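Local coordinates for protein A-adding tRNA nucleotidyltransferase (Aquifex aeolicus, PDB 4WBY) that adds the terminal adenosine to tRNAs ending in CC, using ATP and magnesium, and so completes their 3' CCA end, at residues Ala251-Val256 with Trp272-Ile277; Ser313-Leu318 with Leu340-Glu345. All coordinates share one frame; numbering follows the deposited sequence.

Contact 1. Residues Ala251-Val256 with Trp272-Ile277; sequences ALRKVV and WLYLLI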
ATOM      1  N   ALA A 251      16.707   7.688  -7.959  1.00 23.40           N
ATOM      2  CA  ALA A 251      17.919   7.447  -7.185  1.00 23.21           C
ATOM      3  C   ALA A 251      17.572   6.721  -5.889  1.00 22.56           C
ATOM      4  O   ALA A 251      18.287   5.814  -5.447  1.00 23.72           O
ATOM      5  CB  ALA A 251      18.643   8.758  -6.885  1.00 24.43           C
ATOM      6  N   LEU A 252      16.455   7.123  -5.290  1.00 21.97           N
ATOM      7  CA  LEU A 252      16.013   6.518  -4.047  1.00 21.18           C
ATOM      8  C   LEU A 252      15.666   5.046  -4.250  1.00 21.08           C
ATOM      9  O   LEU A 252      16.000   4.217  -3.411  1.00 21.68           O
ATOM     10  CB  LEU A 252      14.818   7.278  -3.470  1.00 21.30           C
ATOM     11  CG  LEU A 252      14.216   6.694  -2.186  1.00 21.30           C
ATOM     12  CD1 LEU A 252      15.186   6.770  -1.017  1.00 24.20           C
ATOM     13  CD2 LEU A 252      12.882   7.365  -1.827  1.00 24.03           C
ATOM     14  N   ARG A 253      15.010   4.713  -5.358  1.00 20.63           N
ATOM     15  CA  ARG A 253      14.664   3.315  -5.600  1.00 21.30           C
ATOM     16  C   ARG A 253      15.912   2.423  -5.623  1.00 22.00           C
ATOM     17  O   ARG A 253      15.902   1.320  -5.084  1.00 21.88           O
ATOM     18  CB  ARG A 253      13.874   3.154  -6.899  1.00 21.38           C
ATOM     19  CG  ARG A 253      13.528   1.698  -7.202  1.00 25.59           C
ATOM     20  CD  ARG A 253      12.466   1.573  -8.273  1.00 27.98           C
ATOM     21  NE  ARG A 253      13.002   1.949  -9.572  1.00 29.93           N
ATOM     22  CZ  ARG A 253      12.313   1.905 -10.705  1.00 32.12           C
ATOM     23  NH1 ARG A 253      11.048   1.500 -10.699  1.00 31.13           N
ATOM     24  NH2 ARG A 253      12.891   2.265 -11.843  1.00 36.17           N
ATOM     25  N   LYS A 254      16.995   2.909  -6.223  1.00 23.20           N
ATOM     26  CA  LYS A 254      18.235   2.144  -6.225  1.00 25.29           C
ATOM     27  C   LYS A 254      18.750   1.939  -4.802  1.00 22.77           C
ATOM     28  O   LYS A 254      19.217   0.856  -4.458  1.00 25.08           O
ATOM     29  CB  LYS A 254      19.305   2.829  -7.080  1.00 28.50           C
ATOM     30  CG  LYS A 254      18.960   2.875  -8.564  1.00 33.83           C
ATOM     31  CD  LYS A 254      20.064   3.547  -9.364  1.00 39.93           C
ATOM     32  CE  LYS A 254      19.757   3.552 -10.853  1.00 46.67           C
ATOM     33  NZ  LYS A 254      19.719   2.175 -11.414  1.00 52.29           N
ATOM     34  N   VAL A 255      18.655   2.976  -3.975  1.00 22.91           N
ATOM     35  CA  VAL A 255      19.133   2.897  -2.595  1.00 22.73           C
ATOM     36  C   VAL A 255      18.277   1.935  -1.770  1.00 22.29           C
ATOM     37  O   VAL A 255      18.796   1.106  -1.014  1.00 23.89           O
ATOM     38  CB  VAL A 255      19.146   4.292  -1.926  1.00 23.19           C
ATOM     39  CG1 VAL A 255      19.396   4.179  -0.418  1.00 24.21           C
ATOM     40  CG2 VAL A 255      20.196   5.182  -2.582  1.00 23.50           C
ATOM     41  N   VAL A 256      16.963   2.037  -1.934  1.00 20.92           N
ATOM     42  CA  VAL A 256      16.029   1.191  -1.203  1.00 22.61           C
ATOM     43  C   VAL A 256      16.172  -0.280  -1.589  1.00 22.28           C
ATOM     44  O   VAL A 256      16.143  -1.166  -0.728  1.00 23.67           O
ATOM     45  CB  VAL A 256      14.573   1.654  -1.444  1.00 27.19           C
ATOM     46  CG1 VAL A 256      13.570   0.544  -1.122  1.00 31.25           C
ATOM     47  CG2 VAL A 256      14.291   2.918  -0.644  1.00 29.98           C
ATOM     48  N   TRP A 272       7.285   5.565   2.613  1.00 17.23           N
ATOM     49  CA  TRP A 272       7.284   6.883   3.236  1.00 17.83           C
ATOM     50  C   TRP A 272       8.471   7.733   2.787  1.00 19.94           C
ATOM     51  O   TRP A 272       8.371   8.957   2.744  1.00 20.23           O
ATOM     52  CB  TRP A 272       7.296   6.760   4.762  1.00 17.71           C
ATOM     53  CG  TRP A 272       6.034   6.205   5.325  1.00 16.53           C
ATOM     54  CD1 TRP A 272       5.833   4.940   5.787  1.00 16.41           C
ATOM     55  CD2 TRP A 272       4.786   6.895   5.479  1.00 16.50           C
ATOM     56  NE1 TRP A 272       4.543   4.800   6.230  1.00 17.86           N
ATOM     57  CE2 TRP A 272       3.877   5.985   6.052  1.00 16.02           C
ATOM     58  CE3 TRP A 272       4.354   8.196   5.196  1.00 17.73           C
ATOM     59  CZ2 TRP A 272       2.554   6.328   6.341  1.00 17.64           C
ATOM     60  CZ3 TRP A 272       3.040   8.540   5.486  1.00 17.38           C
ATOM     61  CH2 TRP A 272       2.155   7.610   6.059  1.00 18.06           C
ATOM     62  N   LEU A 273       9.586   7.092   2.444  1.00 19.79           N
ATOM     63  CA  LEU A 273      10.750   7.829   1.949  1.00 20.62           C
ATOM     64  C   LEU A 273      10.470   8.509   0.613  1.00 21.71           C
ATOM     65  O   LEU A 273      10.921   9.627   0.376  1.00 20.98           O
ATOM     66  CB  LEU A 273      11.957   6.907   1.801  1.00 23.79           C
ATOM     67  CG  LEU A 273      12.483   6.237   3.065  1.00 27.65           C
ATOM     68  CD1 LEU A 273      13.733   5.426   2.743  1.00 31.20           C
ATOM     69  CD2 LEU A 273      12.779   7.272   4.124  1.00 30.29           C
ATOM     70  N   TYR A 274       9.746   7.829  -0.268  1.00 22.56           N
ATOM     71  CA  TYR A 274       9.333   8.444  -1.518  1.00 22.87           C
ATOM     72  C   TYR A 274       8.468   9.654  -1.236  1.00 22.52           C
ATOM     73  O   TYR A 274       8.618  10.694  -1.868  1.00 23.71           O
ATOM     74  CB  TYR A 274       8.560   7.461  -2.394  1.00 23.20           C
ATOM     75  CG  TYR A 274       9.390   6.349  -2.984  1.00 25.08           C
ATOM     76  CD1 TYR A 274      10.080   6.528  -4.178  1.00 28.24           C
ATOM     77  CD2 TYR A 274       9.470   5.113  -2.358  1.00 26.65           C
ATOM     78  CE1 TYR A 274      10.830   5.506  -4.725  1.00 29.51           C
ATOM     79  CE2 TYR A 274      10.216   4.088  -2.896  1.00 27.74           C
ATOM     80  CZ  TYR A 274      10.892   4.287  -4.079  1.00 29.10           C
ATOM     81  OH  TYR A 274      11.630   3.263  -4.614  1.00 30.75           O
ATOM     82  N   LEU A 275       7.553   9.506  -0.281  1.00 22.37           N
ATOM     83  CA  LEU A 275       6.668  10.600   0.084  1.00 22.19           C
ATOM     84  C   LEU A 275       7.457  11.804   0.611  1.00 18.72           C
ATOM     85  O   LEU A 275       7.168  12.945   0.257  1.00 21.41           O
ATOM     86  CB  LEU A 275       5.652  10.133   1.122  1.00 23.27           C
ATOM     87  CG  LEU A 275       4.494  11.099   1.332  1.00 25.59           C
ATOM     88  CD1 LEU A 275       3.569  11.079   0.121  1.00 32.56           C
ATOM     89  CD2 LEU A 275       3.748  10.727   2.600  1.00 26.05           C
ATOM     90  N   LEU A 276       8.445  11.542   1.459  1.00 19.28           N
ATOM     91  CA  LEU A 276       9.284  12.620   1.981  1.00 18.45           C
ATOM     92  C   LEU A 276      10.007  13.372   0.871  1.00 21.95           C
ATOM     93  O   LEU A 276      10.086  14.597   0.902  1.00 23.71           O
ATOM     94  CB  LEU A 276      10.318  12.085   2.974  1.00 19.76           C
ATOM     95  CG  LEU A 276       9.741  11.545   4.283  1.00 21.37           C
ATOM     96  CD1 LEU A 276      10.856  11.094   5.213  1.00 25.92           C
ATOM     97  CD2 LEU A 276       8.874  12.593   4.971  1.00 27.67           C
ATOM     98  N   ILE A 277      10.545  12.643  -0.105  1.00 21.80           N
ATOM     99  CA  ILE A 277      11.177  13.290  -1.255  1.00 24.75           C
ATOM    100  C   ILE A 277      10.145  14.101  -2.054  1.00 25.39           C
ATOM    101  O   ILE A 277      10.415  15.239  -2.451  1.00 29.12           O
ATOM    102  CB  ILE A 277      11.871  12.260  -2.178  1.00 27.86           C
ATOM    103  CG1 ILE A 277      13.065  11.608  -1.466  1.00 28.22           C
ATOM    104  CG2 ILE A 277      12.319  12.907  -3.482  1.00 30.38           C
ATOM    105  CD1 ILE A 277      14.056  12.604  -0.872  1.00 29.99           C
TER

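Contact 2. Residues Ser313-Leu318 with Leu340-Glu345; sequences SLKEEL and LLLMLE. With SO4 (sulfate ion), chain B.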
ATOM      1  N   SER A 313      22.991  21.091   7.500  1.00 25.12           N
ATOM      2  CA  SER A 313      24.205  21.185   8.297  1.00 24.72           C
ATOM      3  C   SER A 313      24.900  19.829   8.368  1.00 25.38           C
ATOM      4  O   SER A 313      26.121  19.746   8.285  1.00 28.92           O
ATOM      5  CB  SER A 313      23.883  21.694   9.699  1.00 28.20           C
ATOM      6  OG  SER A 313      25.046  21.698  10.501  1.00 31.43           O
ATOM      7  N   LEU A 314      24.116  18.763   8.500  1.00 24.27           N
ATOM      8  CA  LEU A 314      24.695  17.434   8.648  1.00 26.71           C
ATOM      9  C   LEU A 314      25.438  17.015   7.385  1.00 27.46           C
ATOM     10  O   LEU A 314      26.513  16.433   7.464  1.00 27.34           O
ATOM     11  CB  LEU A 314      23.621  16.403   8.991  1.00 26.57           C
ATOM     12  CG  LEU A 314      24.133  14.961   9.063  1.00 27.04           C
ATOM     13  CD1 LEU A 314      25.128  14.783  10.204  1.00 30.48           C
ATOM     14  CD2 LEU A 314      22.966  13.993   9.197  1.00 27.86           C
ATOM     15  N   LYS A 315      24.859  17.308   6.224  1.00 28.79           N
ATOM     16  CA  LYS A 315      25.504  16.990   4.954  1.00 27.80           C
ATOM     17  C   LYS A 315      26.866  17.663   4.864  1.00 27.31           C
ATOM     18  O   LYS A 315      27.842  17.051   4.446  1.00 27.54           O
ATOM     19  CB  LYS A 315      24.632  17.416   3.770  1.00 28.63           C
ATOM     20  CG  LYS A 315      23.416  16.542   3.530  1.00 29.98           C
ATOM     21  CD  LYS A 315      22.670  16.991   2.285  1.00 31.75           C
ATOM     22  CE  LYS A 315      22.020  18.354   2.474  1.00 35.99           C
ATOM     23  NZ  LYS A 315      21.171  18.736   1.303  1.00 39.80           N
ATOM     24  N   GLU A 316      26.930  18.927   5.267  1.00 28.22           N
ATOM     25  CA  GLU A 316      28.191  19.649   5.258  1.00 30.55           C
ATOM     26  C   GLU A 316      29.191  19.057   6.257  1.00 31.94           C
ATOM     27  O   GLU A 316      30.366  18.909   5.935  1.00 33.18           O
ATOM     28  CB  GLU A 316      27.948  21.129   5.550  1.00 33.56           C
ATOM     29  CG  GLU A 316      29.193  21.994   5.442  1.00 38.73           C
ATOM     30  CD  GLU A 316      29.792  22.004   4.045  1.00 43.98           C
ATOM     31  OE1 GLU A 316      29.045  21.795   3.064  1.00 44.85           O
ATOM     32  OE2 GLU A 316      31.017  22.222   3.930  1.00 47.48           O
ATOM     33  N   GLU A 317      28.729  18.704   7.456  1.00 30.06           N
ATOM     34  CA  GLU A 317      29.616  18.134   8.469  1.00 32.93           C
ATOM     35  C   GLU A 317      30.153  16.789   8.018  1.00 32.05           C
ATOM     36  O   GLU A 317      31.315  16.470   8.248  1.00 33.02           O
ATOM     37  CB  GLU A 317      28.898  17.976   9.809  1.00 39.18           C
ATOM     38  CG  GLU A 317      28.745  19.259  10.598  1.00 45.61           C
ATOM     39  CD  GLU A 317      28.572  18.998  12.083  1.00 51.58           C
ATOM     40  OE1 GLU A 317      27.454  19.205  12.597  1.00 55.57           O
ATOM     41  OE2 GLU A 317      29.557  18.586  12.736  1.00 52.24           O
ATOM     42  N   LEU A 318      29.302  16.006   7.363  1.00 31.22           N
ATOM     43  CA  LEU A 318      29.699  14.685   6.897  1.00 31.99           C
ATOM     44  C   LEU A 318      30.716  14.814   5.768  1.00 32.62           C
ATOM     45  O   LEU A 318      31.669  14.035   5.687  1.00 34.62           O
ATOM     46  CB  LEU A 318      28.477  13.888   6.437  1.00 34.63           C
ATOM     47  CG  LEU A 318      28.544  12.368   6.558  1.00 41.17           C
ATOM     48  CD1 LEU A 318      28.757  11.947   8.003  1.00 39.00           C
ATOM     49  CD2 LEU A 318      27.269  11.755   6.008  1.00 46.57           C
ATOM     50  N   LEU A 340      19.468   6.502   4.499  1.00 21.66           N
ATOM     51  CA  LEU A 340      19.132   6.240   3.105  1.00 22.73           C
ATOM     52  C   LEU A 340      18.973   7.557   2.338  1.00 22.42           C
ATOM     53  O   LEU A 340      19.389   7.664   1.184  1.00 22.66           O
ATOM     54  CB  LEU A 340      17.875   5.374   3.013  1.00 23.64           C
ATOM     55  CG  LEU A 340      18.034   4.010   3.693  1.00 23.58           C
ATOM     56  CD1 LEU A 340      16.809   3.124   3.508  1.00 24.93           C
ATOM     57  CD2 LEU A 340      19.294   3.300   3.218  1.00 25.10           C
ATOM     58  N   LEU A 341      18.417   8.572   2.994  1.00 22.39           N
ATOM     59  CA  LEU A 341      18.307   9.895   2.382  1.00 24.95           C
ATOM     60  C   LEU A 341      19.690  10.475   2.075  1.00 24.93           C
ATOM     61  O   LEU A 341      19.906  11.071   1.017  1.00 24.05           O
ATOM     62  CB  LEU A 341      17.520  10.839   3.292  1.00 30.32           C
ATOM     63  CG  LEU A 341      16.123  11.291   2.856  1.00 35.86           C
ATOM     64  CD1 LEU A 341      15.417  10.265   1.976  1.00 32.94           C
ATOM     65  CD2 LEU A 341      15.281  11.636   4.074  1.00 34.11           C
ATOM     66  N   LEU A 342      20.629  10.281   2.998  1.00 24.54           N
ATOM     67  CA  LEU A 342      21.993  10.762   2.817  1.00 23.60           C
ATOM     68  C   LEU A 342      22.662  10.090   1.623  1.00 25.22           C
ATOM     69  O   LEU A 342      23.521  10.685   0.973  1.00 27.82           O
ATOM     70  CB  LEU A 342      22.819  10.539   4.094  1.00 23.13           C
ATOM     71  CG  LEU A 342      22.545  11.545   5.220  1.00 24.31           C
ATOM     72  CD1 LEU A 342      23.054  11.017   6.547  1.00 25.48           C
ATOM     73  CD2 LEU A 342      23.169  12.907   4.928  1.00 25.48           C
ATOM     74  N   MET A 343      22.255   8.859   1.322  1.00 24.09           N
ATOM     75  CA  MET A 343      22.826   8.140   0.189  1.00 25.94           C
ATOM     76  C   MET A 343      22.381   8.688  -1.163  1.00 26.93           C
ATOM     77  O   MET A 343      22.892   8.265  -2.195  1.00 27.11           O
ATOM     78  CB  MET A 343      22.486   6.659   0.282  1.00 26.12           C
ATOM     79  CG  MET A 343      23.251   5.966   1.391  1.00 26.55           C
ATOM     80  SD  MET A 343      22.929   4.202   1.474  1.00 28.29           S
ATOM     81  CE  MET A 343      23.524   3.661  -0.123  1.00 28.74           C
ATOM     82  N   LEU A 344      21.439   9.625  -1.157  1.00 24.79           N
ATOM     83  CA  LEU A 344      21.058  10.335  -2.378  1.00 25.05           C
ATOM     84  C   LEU A 344      22.088  11.395  -2.749  1.00 27.67           C
ATOM     85  O   LEU A 344      22.060  11.933  -3.855  1.00 30.69           O
ATOM     86  CB  LEU A 344      19.685  10.987  -2.220  1.00 26.15           C
ATOM     87  CG  LEU A 344      18.557  10.011  -1.896  1.00 26.72           C
ATOM     88  CD1 LEU A 344      17.250  10.745  -1.632  1.00 28.50           C
ATOM     89  CD2 LEU A 344      18.390   9.012  -3.035  1.00 29.21           C
ATOM     90  N   GLU A 345      22.977  11.709  -1.812  1.00 26.92           N
ATOM     91  CA  GLU A 345      24.077  12.625  -2.077  1.00 30.09           C
ATOM     92  C   GLU A 345      25.285  11.814  -2.516  1.00 31.36           C
ATOM     93  O   GLU A 345      25.873  11.090  -1.714  1.00 31.30           O
ATOM     94  CB  GLU A 345      24.415  13.453  -0.838  1.00 31.85           C
ATOM     95  CG  GLU A 345      23.204  14.036  -0.129  1.00 34.81           C
ATOM     96  CD  GLU A 345      22.510  15.096  -0.948  1.00 39.05           C
ATOM     97  OE1 GLU A 345      23.202  15.791  -1.721  1.00 40.27           O
ATOM     98  OE2 GLU A 345      21.275  15.234  -0.819  1.00 39.64           O
TER
HETATM   99  S   SO4 B2001      21.776  22.948   2.062  1.00 27.36           S
HETATM  100  O1  SO4 B2001      21.189  23.594   0.891  1.00 29.49           O
HETATM  101  O2  SO4 B2001      22.020  21.540   1.768  1.00 33.59           O
HETATM  102  O3  SO4 B2001      23.039  23.587   2.427  1.00 34.17           O
HETATM  103  O4  SO4 B2001      20.873  23.051   3.200  1.00 31.68           O

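Contact 1. Residues Ala251-Val256 with Trp272-Ile277
Leu252 and Tyr274 face each other with different first torsions: chi1 of 177° puts Leu252 CG anti to its backbone N, whereas chi1 of -70° puts Tyr274 CG anti to its own carbonyl carbon, beside the backbone N. From there Leu252 CD2 lies over one face of the phenol ring in a CH-pi contact, 3.8 Å from the Tyr274 ring centroid and offset toward the rim. The same methyl reaches the opposing backbone, lying 3.5 Å from Tyr274 N, and touches Leu273 CB as well. Ile277 CG1, at 4.3 Å from Leu252 CD2, is a looser neighbour, and one turn further along, Val256 CG2 meets Leu273 CD1 at the same separation.

At the far end of the ring the phenol oxygen comes down on the start of the arginine: Tyr274 OH sits 3.2 Å from both Arg253 CA and Arg253 CB. That is van der Waals contact, and no hydrogen bond crosses between the segments. The guanidinium leads away from Trp272-Ile277, and its NH1 forms a salt bridge with Glu221. An alanine in place of Tyr274 would probably leave the Leu252 methyl without its aromatic face and open a gap beside Arg253 CA and CB.

The two helix segments run nearly antiparallel, at 154°, with axes 10.7 Å apart. Helix 336-342 adds Leu340 against Val255 and Leu273, while Leu276 packs on helix 298-309. This is a largely apolar helix-helix interface, joining helix 243-262 to helix 271-278 away from the ATP and magnesium sites, in the all-helical part of this C-terminal piece of the A-adding enzyme, which follows the polymerase head domain along the chain.

Contact 2. Residues Ser313-Leu318 with Leu340-Glu345
Leu342, on helix 336-342, points at helix 311-320 and spreads its two methyls over different neighbours. CD1 goes to the leucine pair one turn apart on the facing helix: Leu342 CD1 lies 4.0 Å from Leu314 CD2, where the two side chains cross at about a right angle, and makes a looser contact with Leu318 CD2 at 4.3 Å. CD2 takes the other direction and meets the aliphatic part of the lysine, Leu342 CD2 to Lys315 CG being 3.9 Å. Leu331, Leu348 and Ile352 also pack on Leu342, so this leucine is enclosed by residues from several helices and a loop.

A type I beta turn runs from Leu342 to Glu345, with Glu345 N bonded to Leu342 O. In the all-helical region of this enzyme, the turn places an acidic side chain directly beside the helix that Leu342 faces, so that an apolar layer and a charged border come from residues three apart.

In that border Lys315 and Glu345 again cross at about a right angle. The touching is done by the methylene, with Lys315 CD 3.8 Å from Glu345 CD. A bend at chi2 (-68°) sets the Glu345 CD there, and the lysine has its own bend at chi3 (-68°), which turns CE. The charges stay near without forming a salt bridge, Lys315 NZ being 4.1 Å from Glu345 OE2. The ammonium instead donates a hydrogen bond of 3.0 Å from Lys315 NZ to O2 of a sulfate ion, probably from the crystallisation liquor. Glu345 OE1 also lies close to Glu347 OE2, a like-charged neighbour, and the pairing would probably raise the affinity of one carboxylate for a proton.

How the contacts relate
Contact 1 and contact 2 follow one another along the chain, their centres about 14 Å apart, and they share no helix, yet they touch. Leu344, in the turn from Leu342 to Glu345, packs against Ala251, Leu252 and Ile277, while Leu340 on helix 336-342 meets Val255. Residues 340-345 therefore face helix 311-320 with Leu342 and Glu345, and contact 1 with Leu340 and Leu344. Contact 1 lies nearer the centre of the chain and is carried mainly by buried residues, with an aromatic ring at its heart. Contact 2 sits further out: its leucines are equally buried, but a partly exposed lysine and glutamate flank them, and the lysine binds sulfate.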